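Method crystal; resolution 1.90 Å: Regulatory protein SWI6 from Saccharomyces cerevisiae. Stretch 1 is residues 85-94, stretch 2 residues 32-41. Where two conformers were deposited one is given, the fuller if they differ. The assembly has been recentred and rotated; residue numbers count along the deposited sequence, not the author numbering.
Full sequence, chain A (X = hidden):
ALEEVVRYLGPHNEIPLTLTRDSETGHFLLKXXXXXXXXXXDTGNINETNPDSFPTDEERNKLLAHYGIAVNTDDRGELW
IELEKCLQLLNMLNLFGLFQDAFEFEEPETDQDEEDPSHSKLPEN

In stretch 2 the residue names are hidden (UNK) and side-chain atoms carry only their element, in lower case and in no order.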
# COMPACT_ATOMS: atom_id res chain seq x y z
N LYS A 85 6.85 -8.08 1.85
CA LYS A 85 7.94 -7.26 1.31
C LYS A 85 7.57 -6.72 -0.07
O LYS A 85 7.87 -5.56 -0.40
CB LYS A 85 9.27 -8.06 1.28
CG LYS A 85 10.51 -7.32 0.74
CD LYS A 85 10.78 -5.97 1.43
CE LYS A 85 11.25 -6.10 2.90
NZ LYS A 85 11.33 -4.75 3.57
N CYS A 86 6.92 -7.53 -0.89
CA CYS A 86 6.42 -7.04 -2.17
C CYS A 86 5.50 -5.84 -1.95
O CYS A 86 5.65 -4.80 -2.60
CB CYS A 86 5.71 -8.16 -2.96
SG CYS A 86 4.89 -7.60 -4.48
N LEU A 87 4.56 -5.96 -1.02
CA LEU A 87 3.65 -4.84 -0.73
C LEU A 87 4.40 -3.60 -0.20
O LEU A 87 4.12 -2.47 -0.60
CB LEU A 87 2.54 -5.26 0.25
CG LEU A 87 1.54 -6.28 -0.34
CD1 LEU A 87 0.85 -7.11 0.75
CD2 LEU A 87 0.51 -5.56 -1.20
N GLN A 88 5.36 -3.83 0.69
CA GLN A 88 6.18 -2.72 1.19
C GLN A 88 6.91 -1.97 0.09
O GLN A 88 6.96 -0.73 0.10
CB GLN A 88 7.20 -3.24 2.21
CG GLN A 88 6.62 -3.53 3.57
CD GLN A 88 7.66 -4.08 4.50
OE1 GLN A 88 8.45 -4.94 4.11
NE2 GLN A 88 7.69 -3.58 5.73
N LEU A 89 7.50 -2.71 -0.86
CA LEU A 89 8.21 -2.09 -1.99
C LEU A 89 7.26 -1.32 -2.92
O LEU A 89 7.59 -0.22 -3.37
CB LEU A 89 9.02 -3.13 -2.78
CG LEU A 89 10.19 -3.81 -2.03
CD1 LEU A 89 10.86 -4.91 -2.88
CD2 LEU A 89 11.22 -2.78 -1.56
N LEU A 90 6.09 -1.87 -3.21
CA LEU A 90 5.13 -1.15 -4.04
C LEU A 90 4.70 0.15 -3.36
O LEU A 90 4.57 1.20 -4.01
CB LEU A 90 3.91 -2.01 -4.34
CG LEU A 90 4.14 -3.23 -5.23
CD1 LEU A 90 2.86 -4.06 -5.27
CD2 LEU A 90 4.56 -2.78 -6.64
N ASN A 91 4.46 0.08 -2.05
CA ASN A 91 4.11 1.29 -1.30
C ASN A 91 5.23 2.33 -1.33
O ASN A 91 4.98 3.53 -1.58
CB ASN A 91 3.76 0.92 0.16
CG ASN A 91 3.25 2.13 0.96
OD1 ASN A 91 2.32 2.83 0.54
ND2 ASN A 91 3.85 2.36 2.12
N MET A 92 6.46 1.89 -1.05
CA MET A 92 7.63 2.78 -1.05
C MET A 92 7.81 3.50 -2.40
O MET A 92 8.15 4.69 -2.44
CB MET A 92 8.91 2.00 -0.71
CG MET A 92 10.15 2.89 -0.56
SD MET A 92 11.67 1.97 -0.27
CE MET A 92 11.97 1.26 -1.89
N LEU A 93 7.60 2.76 -3.48
CA LEU A 93 7.77 3.28 -4.84
C LEU A 93 6.52 4.00 -5.38
O LEU A 93 6.52 4.47 -6.53
CB LEU A 93 8.14 2.13 -5.79
CG LEU A 93 9.43 1.36 -5.47
CD1 LEU A 93 9.54 0.08 -6.32
CD2 LEU A 93 10.66 2.24 -5.63
N ASN A 94 5.48 4.08 -4.56
CA ASN A 94 4.20 4.65 -4.95
C ASN A 94 3.62 3.98 -6.20
O ASN A 94 3.10 4.64 -7.11
CB ASN A 94 4.28 6.18 -5.08
CG ASN A 94 4.54 6.87 -3.74
OD1 ASN A 94 5.37 7.78 -3.65
ND2 ASN A 94 3.83 6.44 -2.70
N UNK A 32 12.68 -8.72 -11.18
CA UNK A 32 11.81 -7.73 -11.84
C UNK A 32 11.82 -6.34 -11.18
O UNK A 32 11.52 -5.35 -11.83
n UNK A 32 9.60 -11.33 -13.74
c UNK A 32 9.38 -10.52 -12.65
c UNK A 32 10.18 -9.44 -12.79
c UNK A 32 10.36 -8.23 -11.92
n UNK A 32 10.86 -9.61 -13.97
c UNK A 32 10.50 -10.76 -14.52
N UNK A 33 12.13 -6.29 -9.89
CA UNK A 33 12.13 -5.04 -9.13
C UNK A 33 13.43 -4.25 -9.27
O UNK A 33 13.47 -3.06 -8.96
c UNK A 33 10.52 -5.69 -7.25
c UNK A 33 8.31 -5.05 -6.51
c UNK A 33 11.93 -5.32 -7.63
c UNK A 33 8.82 -7.37 -6.85
c UNK A 33 9.61 -4.71 -6.87
c UNK A 33 7.92 -6.38 -6.50
c UNK A 33 10.12 -7.03 -7.22
N UNK A 34 14.50 -4.90 -9.71
CA UNK A 34 15.83 -4.30 -9.55
C UNK A 34 16.12 -3.02 -10.36
O UNK A 34 16.70 -2.07 -9.82
c UNK A 34 17.97 -7.53 -9.03
c UNK A 34 16.87 -6.51 -8.73
c UNK A 34 16.95 -5.34 -9.73
c UNK A 34 16.97 -6.02 -7.28
N UNK A 35 15.75 -2.99 -11.66
CA UNK A 35 16.00 -1.74 -12.40
C UNK A 35 15.34 -0.50 -11.78
O UNK A 35 15.99 0.54 -11.64
c UNK A 35 15.36 -4.10 -12.56
c UNK A 35 15.61 -3.52 -13.95
c UNK A 35 15.42 -2.03 -13.79
N UNK A 36 14.07 -0.62 -11.40
CA UNK A 36 13.36 0.49 -10.78
C UNK A 36 13.92 0.81 -9.39
O UNK A 36 14.02 1.98 -9.02
c UNK A 36 11.22 0.35 -12.11
c UNK A 36 9.82 -0.23 -12.22
c UNK A 36 11.15 1.12 -9.71
c UNK A 36 11.84 0.19 -10.70
N UNK A 37 14.28 -0.22 -8.64
CA UNK A 37 14.82 0.00 -7.30
C UNK A 37 16.16 0.74 -7.33
O UNK A 37 16.43 1.61 -6.49
c UNK A 37 15.45 -2.67 -4.45
c UNK A 37 15.35 -1.25 -5.06
c UNK A 37 14.35 -0.41 -4.26
c UNK A 37 14.97 -1.33 -6.54
N UNK A 38 17.01 0.39 -8.30
CA UNK A 38 18.29 1.07 -8.47
C UNK A 38 18.10 2.55 -8.84
O UNK A 38 18.78 3.44 -8.30
c UNK A 38 19.14 0.36 -9.54
n UNK A 38 21.70 -0.37 -8.15
c UNK A 38 20.52 0.99 -9.78
c UNK A 38 21.46 0.86 -8.59
o UNK A 38 21.95 1.86 -8.06
N UNK A 39 17.17 2.83 -9.75
CA UNK A 39 16.90 4.21 -10.14
C UNK A 39 16.34 5.01 -8.97
O UNK A 39 16.72 6.16 -8.74
c UNK A 39 15.95 4.27 -11.34
n UNK A 39 17.51 7.37 -11.99
o UNK A 39 17.71 5.60 -13.35
c UNK A 39 15.79 5.67 -11.92
c UNK A 39 17.09 6.22 -12.48
N UNK A 40 15.42 4.41 -8.23
CA UNK A 40 14.87 5.05 -7.04
C UNK A 40 15.99 5.42 -6.07
O UNK A 40 16.04 6.55 -5.56
c UNK A 40 12.94 4.80 -2.73
o UNK A 40 11.38 6.34 -1.77
c UNK A 40 11.65 6.26 -4.13
c UNK A 40 13.22 4.71 -5.13
c UNK A 40 13.54 4.26 -3.86
c UNK A 40 11.99 5.80 -2.87
c UNK A 40 12.27 5.72 -5.25
c UNK A 40 13.87 4.12 -6.35
N UNK A 41 16.88 4.47 -5.82
CA UNK A 41 18.05 4.74 -4.97
C UNK A 41 18.88 5.91 -5.49
O UNK A 41 19.31 6.78 -4.73
n UNK A 41 21.32 4.16 -4.44
n UNK A 41 21.59 3.83 -2.34
c UNK A 41 20.12 3.68 -3.97
c UNK A 41 18.92 3.49 -4.84
c UNK A 41 22.19 4.24 -3.45
c UNK A 41 20.30 3.48 -2.64
O HOH W 1 8.49 6.50 -0.18

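Position 32 carries one carbon and then a five-membered ring of three carbons and two nitrogens, an imidazole, and it stays out of reach of stretch 1. This is His-32, and its NE2 is hydrogen-bonded elsewhere in the structure.

Position 33 has one carbon followed by a ring of six carbons with no heteroatom. Its CA-to-CB bond points toward stretch 1, and the ring enters a pocket lined by Cys-86, Leu-89 and Leu-90. This is Phe-33. Leu-89 CD1 lies over one face, 4.2 Å from Phe-33 CD1, while the other two neighbours meet the ring edge near its plane: Cys-86 SG is 3.8 Å from Phe-33 CZ, and Leu-90 CD2 is 4.4 Å from Phe-33 CE1. The sulfur sits 77° off the ring normal, an edge-on sulfur-aromatic contact.

Position 34 shows four carbons forked at the second, and none touches stretch 1. It is Leu-34, buried against other parts of the protein.

At position 35 three carbons close a ring onto the backbone N, out of reach of stretch 1, which identifies Pro-35. Lacking an amide hydrogen, it suits the first turn of a helix; Pro-35 O still accepts from the backbone N of position 39 at 3.2 Å.

Position 36 has four carbons forked at the first, one arm two carbons long. The CA-to-CB bond points toward stretch 1, and the short arm meets Leu-93. This is Ile-36, with CG2 3.9 Å from Leu-93 CD1.

Position 37 again has four carbons, now forked at the second. Its CA-to-CB bond points sideways, but the end of the side chain comes nearer and reaches Met-92. This is Leu-37, with CD1 3.8 Å from Met-92 CE.

Position 38 holds three carbons, the third bearing one oxygen and one nitrogen, and is out of reach of stretch 1. It is Gln-38.

Position 39 repeats that pattern and also makes no contact with stretch 1. It is Gln-39.

Position 40 has one carbon and a six-carbon ring bearing one oxygen, a phenol, and the ring packs against Leu-93 and Met-92. This is Tyr-40. Leu-93 CD2 packs over one face, 3.9 Å from the centroid of the Tyr-40 ring and 25° off the normal, a CH-pi contact. Met-92 approaches obliquely, its CE 3.8 Å from Tyr-40 CE2. A water bridges the two stretches, donating to Met-92 O at 2.9 Å and lying 3.3 Å from Tyr-40 OH in a hydrogen bond.

Position 41 is a carbon plus a five-membered ring with two nitrogens, exposed and clear of stretch 1: His-41.

The contact works by spacing. Positions 33, 36, 37 and 40 recur at intervals that gather them on one side of the stretch, while the intervening residues make no contact with stretch 1. The two aromatic rings take different partners, Phe-33 meeting Cys-86, Leu-89 and Leu-90, and Tyr-40 meeting Met-92 and Leu-93. No direct hydrogen bond crosses between the stretches; the contact is mainly apolar packing, 446 Å² is buried, both sides summed, and the polar hydroxyl of Tyr-40 is accommodated through water.

Stretch 2 (32-41) HFLPILQQYH
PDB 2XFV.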